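Glycerol kinase, putative (Plasmodium falciparum, PDB 2W40) probably catalyses the ATP-dependent phosphorylation of glycerol to sn-glycerol 3-phosphate, the entry step of glycerol degradation. Local coordinates at residues 253-259 with 294-298; 99-103 with 144-148; 194-198 with 302-306. One frame throughout, in Å; residues are numbered along the deposited sequence.

Interaction 1: residues 253-259 with 294-298; sequences CIGQAIF and CYKFN. With EDO (1,2-ethanediol), chain B.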
ATOM      1  N   CYS C 253     -11.540 -21.150 -24.034  1.00  8.81           N
ATOM      2  CA  CYS C 253     -12.458 -20.934 -25.186  1.00 12.04           C
ATOM      3  C   CYS C 253     -13.114 -22.222 -25.652  1.00 12.35           C
ATOM      4  O   CYS C 253     -14.320 -22.258 -25.867  1.00 13.50           O
ATOM      5  CB  CYS C 253     -11.771 -20.313 -26.380  1.00 13.35           C
ATOM      6  SG  CYS C 253     -11.095 -18.659 -26.065  1.00 14.55           S
ATOM      7  N   ILE C 254     -12.340 -23.309 -25.674  1.00 10.27           N
ATOM      8  CA  ILE C 254     -12.936 -24.571 -26.090  0.50 11.48           C
ATOM      9  C   ILE C 254     -13.826 -25.103 -24.954  1.00 11.49           C
ATOM     10  O   ILE C 254     -14.949 -25.557 -25.240  1.00 13.18           O
ATOM     11  CB  ILE C 254     -11.883 -25.578 -26.561  0.50 10.40           C
ATOM     12  CG1 ILE C 254     -11.135 -25.062 -27.788  0.50 10.19           C
ATOM     13  CG2 ILE C 254     -12.517 -26.923 -26.980  0.50  9.77           C
ATOM     14  CD1 ILE C 254     -10.019 -26.024 -28.227  0.50 12.10           C
ATOM     15  N   GLY C 255     -13.368 -25.045 -23.728  1.00 12.07           N
ATOM     16  CA  GLY C 255     -14.198 -25.419 -22.577  1.00 12.84           C
ATOM     17  C   GLY C 255     -15.466 -24.621 -22.340  1.00 15.56           C
ATOM     18  O   GLY C 255     -16.404 -25.150 -21.704  1.00 17.86           O
ATOM     19  N   GLN C 256     -15.495 -23.390 -22.854  1.00 14.40           N
ATOM     20  CA  GLN C 256     -16.694 -22.528 -22.707  1.00 15.00           C
ATOM     21  C   GLN C 256     -17.556 -22.688 -24.013  1.00 15.39           C
ATOM     22  O   GLN C 256     -18.585 -21.987 -24.165  1.00 18.85           O
ATOM     23  CB  GLN C 256     -16.279 -21.100 -22.546  1.00 16.02           C
ATOM     24  CG  GLN C 256     -15.713 -20.648 -21.238  1.00 17.63           C
ATOM     25  CD  GLN C 256     -16.790 -20.246 -20.250  1.00 17.27           C
ATOM     26  OE1 GLN C 256     -16.534 -19.513 -19.313  1.00 25.55           O
ATOM     27  NE2 GLN C 256     -17.931 -20.764 -20.427  1.00 20.25           N
ATOM     28  N   ALA C 257     -17.086 -23.444 -24.992  1.00 17.28           N
ATOM     29  CA  ALA C 257     -17.723 -23.616 -26.351  1.00 16.47           C
ATOM     30  C   ALA C 257     -17.981 -22.293 -27.080  1.00 17.63           C
ATOM     31  O   ALA C 257     -19.029 -22.141 -27.682  1.00 19.33           O
ATOM     32  CB  ALA C 257     -19.076 -24.399 -26.288  1.00 17.37           C
ATOM     33  N   ILE C 258     -17.029 -21.350 -27.007  1.00 15.88           N
ATOM     34  CA  ILE C 258     -17.162 -20.096 -27.709  1.00 15.92           C
ATOM     35  C   ILE C 258     -16.565 -20.308 -29.118  1.00 16.29           C
ATOM     36  O   ILE C 258     -15.480 -19.867 -29.556  1.00 17.93           O
ATOM     37  CB  ILE C 258     -16.702 -18.885 -26.892  1.00 17.70           C
ATOM     38  CG1 ILE C 258     -15.252 -18.941 -26.787  1.00 17.12           C
ATOM     39  CG2 ILE C 258     -17.500 -18.699 -25.460  1.00 16.09           C
ATOM     40  CD1 ILE C 258     -14.656 -17.433 -26.709  1.00 16.54           C
ATOM     41  N   PHE C 259     -17.330 -21.031 -29.921  1.00 15.20           N
ATOM     42  CA  PHE C 259     -16.925 -21.451 -31.241  1.00 16.31           C
ATOM     43  C   PHE C 259     -17.464 -20.616 -32.359  1.00 16.33           C
ATOM     44  O   PHE C 259     -17.025 -20.810 -33.516  1.00 17.06           O
ATOM     45  CB  PHE C 259     -17.403 -22.919 -31.489  1.00 16.27           C
ATOM     46  CG  PHE C 259     -16.858 -23.932 -30.526  1.00 15.71           C
ATOM     47  CD1 PHE C 259     -15.494 -24.033 -30.334  1.00 16.99           C
ATOM     48  CD2 PHE C 259     -17.669 -24.743 -29.766  1.00 18.75           C
ATOM     49  CE1 PHE C 259     -14.988 -25.035 -29.496  1.00 15.41           C
ATOM     50  CE2 PHE C 259     -17.170 -25.691 -28.893  1.00 19.20           C
ATOM     51  CZ  PHE C 259     -15.843 -25.801 -28.720  1.00 19.96           C
ATOM     52  N   CYS C 294      -7.342 -18.565 -32.046  1.00  9.29           N
ATOM     53  CA  CYS C 294      -8.222 -19.194 -31.089  1.00  9.43           C
ATOM     54  C   CYS C 294      -8.017 -20.721 -31.022  1.00  9.19           C
ATOM     55  O   CYS C 294      -7.758 -21.294 -29.930  1.00 10.42           O
ATOM     56  CB  CYS C 294      -9.662 -18.848 -31.393  1.00 10.98           C
ATOM     57  SG  CYS C 294     -10.774 -18.969 -29.960  1.00 14.39           S
ATOM     58  N   TYR C 295      -8.081 -21.396 -32.171  1.00  9.90           N
ATOM     59  CA  TYR C 295      -7.798 -22.836 -32.253  1.00  9.15           C
ATOM     60  C   TYR C 295      -7.710 -23.201 -33.732  1.00 10.01           C
ATOM     61  O   TYR C 295      -8.233 -22.491 -34.589  1.00  9.89           O
ATOM     62  CB  TYR C 295      -8.880 -23.645 -31.486  1.00 11.03           C
ATOM     63  CG  TYR C 295     -10.320 -23.254 -31.837  1.00 10.89           C
ATOM     64  CD1 TYR C 295     -10.914 -23.690 -33.025  1.00 14.91           C
ATOM     65  CD2 TYR C 295     -11.022 -22.359 -31.067  1.00 14.56           C
ATOM     66  CE1 TYR C 295     -12.172 -23.237 -33.360  1.00 14.54           C
ATOM     67  CE2 TYR C 295     -12.303 -21.956 -31.420  1.00 11.00           C
ATOM     68  CZ  TYR C 295     -12.867 -22.412 -32.554  1.00 11.46           C
ATOM     69  OH  TYR C 295     -14.189 -21.978 -32.936  1.00 15.41           O
ATOM     70  N   LYS C 296      -7.117 -24.352 -34.005  1.00  9.20           N
ATOM     71  CA  LYS C 296      -7.091 -25.019 -35.303  1.00  9.31           C
ATOM     72  C   LYS C 296      -7.007 -26.460 -34.924  1.00  9.51           C
ATOM     73  O   LYS C 296      -5.978 -26.951 -34.636  1.00  9.64           O
ATOM     74  CB  LYS C 296      -5.865 -24.604 -36.157  1.00 10.06           C
ATOM     75  CG  LYS C 296      -5.760 -25.284 -37.522  1.00  9.14           C
ATOM     76  CD  LYS C 296      -4.541 -24.891 -38.272  1.00 10.47           C
ATOM     77  CE  LYS C 296      -4.259 -25.876 -39.326  1.00 12.24           C
ATOM     78  NZ  LYS C 296      -3.186 -25.507 -40.287  1.00 12.81           N
ATOM     79  N   PHE C 297      -8.134 -27.160 -34.983  1.00 10.83           N
ATOM     80  CA  PHE C 297      -8.114 -28.526 -34.501  1.00  9.95           C
ATOM     81  C   PHE C 297      -7.208 -29.456 -35.360  1.00 10.05           C
ATOM     82  O   PHE C 297      -6.422 -30.227 -34.804  1.00  9.82           O
ATOM     83  CB  PHE C 297      -9.595 -29.123 -34.428  1.00 12.08           C
ATOM     84  CG  PHE C 297     -10.414 -28.653 -33.266  1.00 14.04           C
ATOM     85  CD1 PHE C 297     -10.260 -27.423 -32.695  1.00 14.36           C
ATOM     86  CD2 PHE C 297     -11.406 -29.449 -32.742  1.00 19.44           C
ATOM     87  CE1 PHE C 297     -11.046 -26.962 -31.675  1.00 17.11           C
ATOM     88  CE2 PHE C 297     -12.176 -28.999 -31.666  1.00 18.92           C
ATOM     89  CZ  PHE C 297     -12.010 -27.729 -31.160  1.00 18.29           C
ATOM     90  N   ASN C 298      -7.504 -29.500 -36.662  1.00 11.45           N
ATOM     91  CA  ASN C 298      -6.882 -30.382 -37.631  1.00 11.82           C
ATOM     92  C   ASN C 298      -6.082 -29.630 -38.685  1.00 12.09           C
ATOM     93  O   ASN C 298      -6.323 -28.450 -38.971  1.00 11.58           O
ATOM     94  CB  ASN C 298      -7.960 -31.230 -38.336  1.00 11.72           C
ATOM     95  CG  ASN C 298      -8.724 -32.129 -37.359  1.00 16.15           C
ATOM     96  OD1 ASN C 298      -8.156 -32.716 -36.396  1.00 14.85           O
ATOM     97  ND2 ASN C 298     -10.027 -32.230 -37.587  1.00 20.55           N
TER
HETATM   98  C1  EDO B1502      -0.718 -26.384 -37.673  1.00 14.88           C
HETATM   99  O1  EDO B1502      -0.876 -25.148 -38.444  1.00 12.27           O
HETATM  100  C2  EDO B1502      -0.216 -27.510 -38.568  1.00 15.17           C
HETATM  101  O2  EDO B1502      -1.337 -27.846 -39.389  1.00 15.66           O

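Interaction 2: residues 99-103 with 144-148; sequences LYNAI and LWLIQ. With EDO (1,2-ethanediol), chain D.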
ATOM      1  N   LEU C  99      19.110 -24.473 -19.650  1.00  9.50           N
ATOM      2  CA  LEU C  99      20.286 -23.626 -19.632  1.00  9.89           C
ATOM      3  C   LEU C  99      20.056 -22.421 -18.726  1.00  8.78           C
ATOM      4  O   LEU C  99      20.995 -21.662 -18.482  1.00 10.49           O
ATOM      5  CB  LEU C  99      20.655 -23.262 -21.073  1.00 10.08           C
ATOM      6  CG  LEU C  99      21.044 -24.423 -21.992  1.00 11.87           C
ATOM      7  CD1 LEU C  99      21.131 -23.861 -23.351  1.00 11.97           C
ATOM      8  CD2 LEU C  99      22.392 -24.962 -21.673  1.00 19.05           C
ATOM      9  N   TYR C 100      18.794 -22.184 -18.331  1.00  9.11           N
ATOM     10  CA  TYR C 100      18.398 -21.137 -17.455  1.00  8.00           C
ATOM     11  C   TYR C 100      17.025 -21.475 -16.932  1.00  9.50           C
ATOM     12  O   TYR C 100      16.375 -22.302 -17.496  1.00  9.46           O
ATOM     13  CB  TYR C 100      18.376 -19.813 -18.227  1.00  7.53           C
ATOM     14  CG  TYR C 100      18.264 -18.587 -17.286  1.00 11.04           C
ATOM     15  CD1 TYR C 100      19.385 -18.074 -16.694  1.00 12.27           C
ATOM     16  CD2 TYR C 100      17.037 -17.922 -17.039  1.00 11.09           C
ATOM     17  CE1 TYR C 100      19.275 -16.977 -15.782  1.00 11.57           C
ATOM     18  CE2 TYR C 100      16.929 -16.843 -16.235  1.00  9.19           C
ATOM     19  CZ  TYR C 100      18.047 -16.335 -15.596  1.00  9.88           C
ATOM     20  OH  TYR C 100      18.034 -15.256 -14.717  1.00 12.75           O
ATOM     21  N   ASN C 101      16.589 -20.823 -15.852  1.00  7.83           N
ATOM     22  CA  ASN C 101      15.189 -20.959 -15.397  1.00  8.80           C
ATOM     23  C   ASN C 101      14.203 -20.613 -16.501  1.00  8.28           C
ATOM     24  O   ASN C 101      14.510 -19.900 -17.438  1.00  8.21           O
ATOM     25  CB  ASN C 101      14.893 -20.083 -14.202  1.00  8.69           C
ATOM     26  CG  ASN C 101      15.328 -20.677 -12.831  1.00 10.85           C
ATOM     27  OD1 ASN C 101      15.505 -19.900 -11.833  1.00 14.75           O
ATOM     28  ND2 ASN C 101      15.577 -21.927 -12.760  1.00  8.34           N
ATOM     29  N   ALA C 102      12.953 -21.029 -16.332  1.00  7.59           N
ATOM     30  CA  ALA C 102      11.886 -20.455 -17.141  1.00  8.17           C
ATOM     31  C   ALA C 102      11.800 -18.945 -16.786  1.00  7.57           C
ATOM     32  O   ALA C 102      11.766 -18.593 -15.651  1.00  9.04           O
ATOM     33  CB  ALA C 102      10.537 -21.174 -16.893  1.00  8.03           C
ATOM     34  N   ILE C 103      11.662 -18.066 -17.809  1.00  7.05           N
ATOM     35  CA  ILE C 103      11.315 -16.694 -17.632  1.00  7.14           C
ATOM     36  C   ILE C 103       9.830 -16.540 -17.977  1.00  5.88           C
ATOM     37  O   ILE C 103       9.386 -16.873 -19.092  1.00  7.41           O
ATOM     38  CB  ILE C 103      12.143 -15.730 -18.507  1.00  6.92           C
ATOM     39  CG1 ILE C 103      13.658 -15.863 -18.138  1.00  8.41           C
ATOM     40  CG2 ILE C 103      11.701 -14.278 -18.218  1.00  8.67           C
ATOM     41  CD1 ILE C 103      14.612 -15.033 -18.993  1.00  8.76           C
ATOM     42  N   LEU C 144      15.681 -13.133 -26.499  1.00  8.59           N
ATOM     43  CA  LEU C 144      16.733 -12.180 -26.799  1.00  9.68           C
ATOM     44  C   LEU C 144      17.585 -11.847 -25.573  1.00  8.29           C
ATOM     45  O   LEU C 144      18.838 -11.857 -25.612  1.00 11.35           O
ATOM     46  CB  LEU C 144      16.182 -10.942 -27.422  1.00 11.15           C
ATOM     47  CG  LEU C 144      17.224  -9.828 -27.810  1.00 11.46           C
ATOM     48  CD1 LEU C 144      18.279 -10.321 -28.786  1.00 11.70           C
ATOM     49  CD2 LEU C 144      16.444  -8.594 -28.356  1.00 10.60           C
ATOM     50  N   TRP C 145      16.967 -11.570 -24.472  1.00  9.72           N
ATOM     51  CA  TRP C 145      17.683 -11.299 -23.271  1.00  8.73           C
ATOM     52  C   TRP C 145      18.609 -12.447 -22.896  1.00  9.70           C
ATOM     53  O   TRP C 145      19.785 -12.236 -22.526  1.00 11.49           O
ATOM     54  CB  TRP C 145      16.715 -11.051 -22.117  1.00 10.89           C
ATOM     55  CG  TRP C 145      17.386 -10.588 -20.858  1.00 12.41           C
ATOM     56  CD1 TRP C 145      17.609  -9.287 -20.476  1.00 14.08           C
ATOM     57  CD2 TRP C 145      17.925 -11.396 -19.819  1.00 10.44           C
ATOM     58  NE1 TRP C 145      18.221  -9.277 -19.250  1.00 13.73           N
ATOM     59  CE2 TRP C 145      18.468 -10.533 -18.856  1.00 13.21           C
ATOM     60  CE3 TRP C 145      18.037 -12.773 -19.625  1.00 11.62           C
ATOM     61  CZ2 TRP C 145      19.042 -10.999 -17.684  1.00 12.36           C
ATOM     62  CZ3 TRP C 145      18.622 -13.233 -18.463  1.00 12.31           C
ATOM     63  CH2 TRP C 145      19.161 -12.333 -17.543  1.00 13.74           C
ATOM     64  N   LEU C 146      18.113 -13.676 -22.958  1.00 10.28           N
ATOM     65  CA  LEU C 146      18.912 -14.894 -22.645  1.00 10.90           C
ATOM     66  C   LEU C 146      20.157 -14.992 -23.548  1.00 10.67           C
ATOM     67  O   LEU C 146      21.256 -15.247 -23.081  1.00 13.87           O
ATOM     68  CB  LEU C 146      18.051 -16.164 -22.701  1.00 11.53           C
ATOM     69  CG  LEU C 146      17.109 -16.265 -21.508  1.00 12.71           C
ATOM     70  CD1 LEU C 146      16.025 -17.339 -21.862  1.00 13.45           C
ATOM     71  CD2 LEU C 146      17.907 -16.569 -20.247  1.00 14.43           C
ATOM     72  N   ILE C 147      19.991 -14.772 -24.831  1.00  9.66           N
ATOM     73  CA  ILE C 147      21.051 -14.808 -25.832  1.00 11.30           C
ATOM     74  C   ILE C 147      22.078 -13.709 -25.546  1.00 12.29           C
ATOM     75  O   ILE C 147      23.266 -13.981 -25.537  1.00 13.23           O
ATOM     76  CB  ILE C 147      20.450 -14.578 -27.242  1.00  9.02           C
ATOM     77  CG1 ILE C 147      19.672 -15.810 -27.741  1.00 10.49           C
ATOM     78  CG2 ILE C 147      21.480 -14.294 -28.348  1.00 12.54           C
ATOM     79  CD1 ILE C 147      18.853 -15.494 -29.018  1.00 10.04           C
ATOM     80  N   GLN C 148      21.612 -12.504 -25.207  1.00 12.51           N
ATOM     81  CA  GLN C 148      22.488 -11.394 -24.924  1.00 14.25           C
ATOM     82  C   GLN C 148      23.231 -11.529 -23.626  1.00 14.16           C
ATOM     83  O   GLN C 148      24.312 -10.909 -23.475  1.00 16.36           O
ATOM     84  CB  GLN C 148      21.721 -10.069 -24.908  1.00 14.71           C
ATOM     85  CG  GLN C 148      21.220  -9.603 -26.218  1.00 14.04           C
ATOM     86  CD  GLN C 148      20.706  -8.201 -26.146  1.00 16.47           C
ATOM     87  OE1 GLN C 148      20.481  -7.632 -25.046  1.00 22.43           O
ATOM     88  NE2 GLN C 148      20.531  -7.607 -27.321  1.00 17.61           N
TER
HETATM   89  C1  EDO D1509      20.272 -15.753 -12.501  1.00 31.03           C
HETATM   90  O1  EDO D1509      20.359 -14.684 -13.592  1.00 32.07           O
HETATM   91  C2  EDO D1509      19.022 -16.312 -11.700  1.00 31.32           C
HETATM   92  O2  EDO D1509      18.153 -17.397 -12.309  1.00 24.00           O

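Interaction 3: residues 194-198 with 302-306; sequences DINTL and KPKYA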
ATOM      1  N   ASP C 194       4.398 -16.079 -37.979  1.00  8.55           N
ATOM      2  CA  ASP C 194       3.581 -15.338 -38.936  1.00  9.68           C
ATOM      3  C   ASP C 194       2.111 -15.706 -38.635  1.00  8.33           C
ATOM      4  O   ASP C 194       1.729 -16.892 -38.746  1.00  9.76           O
ATOM      5  CB  ASP C 194       3.950 -15.698 -40.339  1.00 10.74           C
ATOM      6  CG  ASP C 194       3.164 -14.827 -41.380  1.00  8.67           C
ATOM      7  OD1 ASP C 194       1.937 -14.647 -41.261  1.00 12.52           O
ATOM      8  OD2 ASP C 194       3.816 -14.366 -42.373  1.00 12.52           O
ATOM      9  N   ILE C 195       1.357 -14.731 -38.138  1.00  9.67           N
ATOM     10  CA  ILE C 195      -0.044 -14.987 -37.696  1.00 10.04           C
ATOM     11  C   ILE C 195      -1.016 -15.462 -38.793  1.00 10.44           C
ATOM     12  O   ILE C 195      -2.031 -16.073 -38.501  1.00 10.51           O
ATOM     13  CB  ILE C 195      -0.595 -13.702 -37.011  1.00 10.08           C
ATOM     14  CG1 ILE C 195      -1.856 -13.943 -36.151  1.00 11.72           C
ATOM     15  CG2 ILE C 195      -0.917 -12.578 -37.941  1.00 13.79           C
ATOM     16  CD1 ILE C 195      -1.669 -14.960 -35.076  1.00 11.86           C
ATOM     17  N   ASN C 196      -0.700 -15.102 -40.057  1.00  9.15           N
ATOM     18  CA  ASN C 196      -1.472 -15.498 -41.246  1.00 10.58           C
ATOM     19  C   ASN C 196      -1.029 -16.854 -41.810  1.00 10.07           C
ATOM     20  O   ASN C 196      -1.861 -17.688 -42.142  1.00 13.06           O
ATOM     21  CB  ASN C 196      -1.429 -14.427 -42.318  1.00 11.58           C
ATOM     22  CG  ASN C 196      -2.231 -13.257 -41.962  1.00 12.87           C
ATOM     23  OD1 ASN C 196      -3.478 -13.338 -41.980  1.00 20.10           O
ATOM     24  ND2 ASN C 196      -1.581 -12.176 -41.556  1.00 15.33           N
ATOM     25  N   THR C 197       0.275 -17.111 -41.893  1.00 10.52           N
ATOM     26  CA  THR C 197       0.749 -18.337 -42.514  1.00 11.29           C
ATOM     27  C   THR C 197       0.966 -19.517 -41.519  1.00 10.16           C
ATOM     28  O   THR C 197       1.165 -20.678 -41.946  1.00 13.04           O
ATOM     29  CB  THR C 197       2.028 -18.137 -43.258  1.00 11.47           C
ATOM     30  OG1 THR C 197       3.077 -17.941 -42.284  1.00 11.46           O
ATOM     31  CG2 THR C 197       1.978 -16.971 -44.217  1.00 17.05           C
ATOM     32  N   LEU C 198       1.013 -19.198 -40.205  1.00 10.15           N
ATOM     33  CA  LEU C 198       1.174 -20.183 -39.195  1.00  9.98           C
ATOM     34  C   LEU C 198       2.524 -20.861 -39.227  1.00  9.91           C
ATOM     35  O   LEU C 198       2.686 -22.014 -38.779  1.00 11.67           O
ATOM     36  CB  LEU C 198       0.066 -21.214 -39.182  1.00 10.22           C
ATOM     37  CG  LEU C 198      -1.374 -20.651 -39.129  1.00 12.71           C
ATOM     38  CD1 LEU C 198      -2.428 -21.783 -39.084  1.00 14.11           C
ATOM     39  CD2 LEU C 198      -1.636 -19.620 -38.114  1.00 12.81           C
ATOM     40  N   LYS C 302      -8.975 -24.283 -41.734  1.00 15.83           N
ATOM     41  CA  LYS C 302      -8.626 -22.906 -41.525  1.00 15.46           C
ATOM     42  C   LYS C 302      -8.736 -22.563 -40.003  1.00 14.36           C
ATOM     43  O   LYS C 302      -9.692 -22.938 -39.326  1.00 13.53           O
ATOM     44  CB  LYS C 302      -9.517 -21.952 -42.348  1.00 16.90           C
ATOM     45  CG  LYS C 302      -9.499 -22.194 -43.852  1.00 20.71           C
ATOM     46  CD  LYS C 302     -10.250 -21.090 -44.559  1.00 21.57           C
ATOM     47  CE  LYS C 302     -10.234 -21.255 -46.090  1.00 26.03           C
ATOM     48  NZ  LYS C 302     -10.945 -20.032 -46.729  1.00 31.92           N
ATOM     49  N   PRO C 303      -7.761 -21.821 -39.473  1.00 14.51           N
ATOM     50  CA  PRO C 303      -7.858 -21.476 -38.075  1.00 13.33           C
ATOM     51  C   PRO C 303      -8.972 -20.516 -37.757  1.00 13.51           C
ATOM     52  O   PRO C 303      -9.351 -19.700 -38.614  1.00 13.39           O
ATOM     53  CB  PRO C 303      -6.502 -20.809 -37.801  1.00 14.21           C
ATOM     54  CG  PRO C 303      -6.017 -20.351 -39.055  1.00 16.02           C
ATOM     55  CD  PRO C 303      -6.565 -21.234 -40.101  1.00 14.22           C
ATOM     56  N   LYS C 304      -9.480 -20.559 -36.534  1.00 12.62           N
ATOM     57  CA  LYS C 304     -10.337 -19.506 -36.011  1.00 12.73           C
ATOM     58  C   LYS C 304      -9.404 -18.590 -35.198  1.00 12.70           C
ATOM     59  O   LYS C 304      -8.530 -19.058 -34.492  1.00 12.46           O
ATOM     60  CB  LYS C 304     -11.446 -20.042 -35.127  1.00 13.80           C
ATOM     61  CG  LYS C 304     -12.428 -21.025 -35.863  1.00 14.86           C
ATOM     62  CD  LYS C 304     -13.098 -20.463 -37.113  1.00 16.04           C
ATOM     63  CE  LYS C 304     -14.068 -21.485 -37.815  1.00 20.02           C
ATOM     64  NZ  LYS C 304     -15.429 -21.358 -37.284  1.00 29.89           N
ATOM     65  N   TYR C 305      -9.599 -17.315 -35.434  1.00 10.34           N
ATOM     66  CA  TYR C 305      -8.855 -16.239 -34.802  1.00 10.27           C
ATOM     67  C   TYR C 305      -9.608 -15.630 -33.641  1.00 10.58           C
ATOM     68  O   TYR C 305     -10.772 -15.835 -33.461  1.00 10.07           O
ATOM     69  CB  TYR C 305      -8.481 -15.193 -35.859  1.00  9.92           C
ATOM     70  CG  TYR C 305      -7.445 -15.671 -36.777  1.00 10.37           C
ATOM     71  CD1 TYR C 305      -6.096 -15.521 -36.433  1.00 10.30           C
ATOM     72  CD2 TYR C 305      -7.756 -16.267 -38.008  1.00 13.25           C
ATOM     73  CE1 TYR C 305      -5.102 -15.949 -37.311  1.00 12.88           C
ATOM     74  CE2 TYR C 305      -6.773 -16.665 -38.938  1.00 12.97           C
ATOM     75  CZ  TYR C 305      -5.434 -16.518 -38.598  1.00 13.78           C
ATOM     76  OH  TYR C 305      -4.413 -16.971 -39.387  1.00 13.14           O
ATOM     77  N   ALA C 306      -8.912 -14.782 -32.906  1.00 10.04           N
ATOM     78  CA  ALA C 306      -9.454 -14.130 -31.722  1.00  8.75           C
ATOM     79  C   ALA C 306      -8.771 -12.771 -31.545  1.00  9.82           C
ATOM     80  O   ALA C 306      -7.677 -12.502 -32.083  1.00  9.58           O
ATOM     81  CB  ALA C 306      -9.337 -14.939 -30.474  1.00  9.80           C
TER
HETATM   82  O   HOH W   1      -4.606 -17.782 -41.895  1.00 26.53           O

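Interaction 1: residues 253-259 with 294-298
The C-terminal end of helix 248-255, closed by a Schellman motif, packs on the end of strand 290-295, an outermost strand of the sheet in the C-terminal half of this FGGY kinase. C294 starts the contact, its SG lying 3.9 Å from C253 SG as an apolar neighbour. C294 and Y295 form a classic beta bulge opposite K304. Y295 follows with the largest share of the interface: its ring receives the edge of F259 in an offset edge-to-face pair, centroids 5.8 Å apart and planes at 81°, while I254 CD1 sits 4.2 Å from Y295 CB. The Y295 hydroxyl bonds to N277, whose side-chain amide also donates to I258 O, so one asparagine ties both segments together. K296 takes no part in the contact; its NZ binds O1 and O2 of an ethanediol, probably from the crystallisation liquor, at 3.0 and 3.1 Å. F297 comes back to the helix, with CE1 3.7 Å from I254 CD1 and CZ 4.3 Å from F259 CE1; L451 and L454 of helix 443-455 also touch its side chain. In the Schellman motif A257 N bonds to I254 O at 3.0 Å, and the positive phi of A257 brings I258 N back to C253 O at 3.1 Å.

Interaction 2: residues 99-103 with 144-148
Y100 lays one face of its ring against L146, whose CD2 stands 3.9 Å from the ring centroid and 28° off the normal: a CH-pi contact between the loop leading into strand 102-103 and helix 140-149. Both parts belong to the N-terminal half of the FGGY kinase, where the short strand 102-103 pairs antiparallel with strand 46-47 and L146 of the helix also touches I90 of strand 88-92. The closest approach in this pair, Y100 CD2 to L146 CD2, is 3.6 Å. I103 comes at the same leucine from strand 102-103 itself, with CD1 3.8 Å from L146 CG, so L146 contacts both the aromatic ring and the isoleucine tip. The neighbouring helix residue W145 extends the patch: its CE3 is 4.2 Å from I103 CD1, and its CZ3 is 4.3 Å from Y100 CZ. Across the two segments the join is therefore entirely apolar, made by two adjacent helix residues against Y100 and I103, while A102 between these points away from the helix. Polar order gathers at the outer end of the tyrosine. There the hydroxyl bonds to E46 and R109, and R109 makes a cation-pi contact with W145, linking the two aromatic residues through a third side chain. An ethanediol, probably from the crystallisation liquor, lies at the edge of the Y100 ring, hydrogen-bonded to E46 as well; its O1 donates to Y100 OH over 2.6 Å.

Interaction 3: residues 194-198 with 302-306
A single tyrosine hydroxyl carries the polar link between these segments, which lie more than a hundred residues apart: Y305 OH donates to the backbone I195 O at 2.7 Å. The same hydroxyl accepts from a water at 2.6 Å, and that water also donates to N196 O at 2.8 Å, so Y305 OH is tied to two successive carbonyls, once directly and once through water. The carbonyls are presented by a tight turn. D194 OD1 accepts from N196 N at 2.9 Å, an Asx turn, and from T197 N at 3.0 Å, which extends it to an Asx motif; L198 N closes on D194 O at 2.8 Å. L198 then takes a positive phi, and its side chain points at the other segment. Around the polar centre lie apolar contacts: I195 CG1 rests 4.0 Å from Y305 CE1, L198 CD2 is 4.0 Å from Y305 OH, and L198 CD1 meets P303 CG at 3.9 Å. N196 sits at the margin, its ND2 hydrogen-bonded to the hydroxyl of Y284, a residue that also touches I195. On the other side, Y305 is held in strand 304-311 by backbone bonds to T278 and G279 of the neighbouring strand, and its side chain touches I293 on strand 290-295, as does that of L198. Segment 194-198 falls in the N-terminal family region and 302-306 in the C-terminal one, so the contact bridges the two halves of the bilobal, actin-like fold characteristic of FGGY kinases.

How the interactions relate
Interactions 1 and 3 share one edge of the C-terminal sheet, on neighbouring strands 290-295 and 304-311, with centres about 13 Å apart. They meet through C294 N to K304 O at 2.8 Å and Y295 O to K304 N at 3.0 Å, probable hydrogen bonds, and through K296 CD packing 3.8 Å from L198 CD1. Interaction 1 attaches helix 248-255 to this edge and interaction 3 the 194-198 turn. Interaction 2 stands apart in the N-terminal half, its centre about 32 Å from that of interaction 1 and 27 Å from that of interaction 3. All three lie away from the ADP-binding residues T270, G315, S334 and G416.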